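Local coordinates for protein endo-alpha-mannosidase (Bacteroides thetaiotaomicron, PDB 4ACY) that hydrolyses internal alpha-mannosidic linkages as a family GH99 glycoside hydrolase, an activity linked to N-glycan processing, at residues Q267-A270 against N274-F277. Residues are numbered along the deposited sequence; the frame is centred on the assembly and turned at random.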
# COMPACT_ATOMS: atom_id res chain seq x y z
N GLN A 267 -11.52 -11.65 -10.99
CA GLN A 267 -10.51 -11.95 -12.01
C GLN A 267 -11.18 -12.30 -13.34
O GLN A 267 -10.72 -11.88 -14.40
CB GLN A 267 -9.60 -13.11 -11.57
CG GLN A 267 -8.66 -13.68 -12.67
CD GLN A 267 -7.65 -12.67 -13.22
OE1 GLN A 267 -7.50 -11.56 -12.71
NE2 GLN A 267 -6.97 -13.05 -14.30
N GLN A 268 -12.25 -13.08 -13.26
CA GLN A 268 -13.02 -13.45 -14.45
C GLN A 268 -13.57 -12.20 -15.14
O GLN A 268 -13.51 -12.10 -16.36
CB GLN A 268 -14.16 -14.42 -14.10
CG GLN A 268 -13.75 -15.87 -13.84
CD GLN A 268 -14.92 -16.73 -13.32
OE1 GLN A 268 -16.09 -16.54 -13.70
NE2 GLN A 268 -14.61 -17.68 -12.43
N TRP A 269 -14.10 -11.26 -14.36
CA TRP A 269 -14.60 -9.98 -14.88
C TRP A 269 -13.46 -9.19 -15.53
O TRP A 269 -13.63 -8.63 -16.63
CB TRP A 269 -15.25 -9.14 -13.77
CG TRP A 269 -15.94 -7.91 -14.30
CD1 TRP A 269 -17.26 -7.80 -14.66
CD2 TRP A 269 -15.36 -6.62 -14.57
NE1 TRP A 269 -17.54 -6.54 -15.12
CE2 TRP A 269 -16.39 -5.79 -15.08
CE3 TRP A 269 -14.07 -6.09 -14.43
CZ2 TRP A 269 -16.17 -4.46 -15.44
CZ3 TRP A 269 -13.86 -4.76 -14.79
CH2 TRP A 269 -14.90 -3.96 -15.29
N ALA A 270 -12.32 -9.14 -14.86
CA ALA A 270 -11.16 -8.41 -15.35
C ALA A 270 -10.74 -8.92 -16.73
O ALA A 270 -10.54 -8.13 -17.65
CB ALA A 270 -9.99 -8.51 -14.37
N ASN A 274 -10.90 -6.76 -20.28
CA ASN A 274 -9.54 -6.28 -20.57
C ASN A 274 -8.98 -5.34 -19.49
O ASN A 274 -8.39 -4.29 -19.80
CB ASN A 274 -9.47 -5.62 -21.96
CG ASN A 274 -8.06 -5.61 -22.54
OD1 ASN A 274 -7.27 -6.53 -22.29
ND2 ASN A 274 -7.75 -4.59 -23.32
N LYS A 275 -9.19 -5.71 -18.23
CA LYS A 275 -8.70 -4.91 -17.10
C LYS A 275 -7.76 -5.75 -16.24
O LYS A 275 -7.81 -6.98 -16.27
CB LYS A 275 -9.87 -4.40 -16.24
CG LYS A 275 -10.88 -3.49 -16.96
CD LYS A 275 -10.22 -2.23 -17.54
CE LYS A 275 -11.25 -1.34 -18.23
NZ LYS A 275 -10.64 -0.22 -19.02
N LEU A 276 -6.90 -5.08 -15.46
CA LEU A 276 -6.00 -5.77 -14.55
C LEU A 276 -6.58 -5.80 -13.16
O LEU A 276 -6.84 -4.74 -12.57
CB LEU A 276 -4.65 -5.06 -14.48
CG LEU A 276 -3.73 -5.13 -15.71
CD1 LEU A 276 -2.49 -4.32 -15.38
CD2 LEU A 276 -3.35 -6.57 -16.01
N PHE A 277 -6.80 -7.00 -12.64
CA PHE A 277 -7.21 -7.19 -11.25
C PHE A 277 -5.97 -7.37 -10.38
O PHE A 277 -5.15 -8.27 -10.62
CB PHE A 277 -8.11 -8.43 -11.16
CG PHE A 277 -8.41 -8.90 -9.75
CD1 PHE A 277 -8.70 -8.00 -8.71
CD2 PHE A 277 -8.43 -10.26 -9.48
CE1 PHE A 277 -8.99 -8.48 -7.43
CE2 PHE A 277 -8.73 -10.74 -8.22
CZ PHE A 277 -9.02 -9.85 -7.19
O HOH W 1 -6.48 -9.54 -14.12
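Phe277 carries its ring anti to the backbone N (chi1 169°), which brings the ring to Gln267 of the helix. Gln267 CG is also anti to the backbone N, but the chain bends at the second torsion. The bend brings the amide oxygen to the ring edge. Gln267 OE1 then lies close to the ring plane, 3.6 Å from Phe277 CD2. The amide and ring planes are 35° apart. Gln267 CB also packs 3.7 Å from Phe277 CD2. The same OE1 accepts a hydrogen bond from a water at 2.7 Å. That water in turn accepts one from Phe277 N, so a single water joins the glutamine side chain to the start of the strand. Ala270 packs beside Phe277, with Ala270 CB 3.7 Å from Phe277 CB. An alanine in place of Phe277 removes the ring, and would probably open a gap beside Gln267 CB and leave Phe245 and Trp263 without their aromatic partner. The fold is a TIM barrel, and this is the helix-to-strand link of the beta-alpha-beta unit formed by strand 244-246, helix 263-272 and strand 276-281. A Schellman motif ends the helix. Asn274 is its C-prime residue and has the positive phi that the motif needs. Lys275 N donates to Ala270 O at 2.8 Å in a nearly straight bond (177°), from a position tilted out of the carbonyl plane. Lys275 and Trp269 run side by side, with Lys275 CG 3.9 Å from Trp269 CZ3. The amine of Lys275 continues away from the helix to bond Met242 O, and the indole stacks on His273.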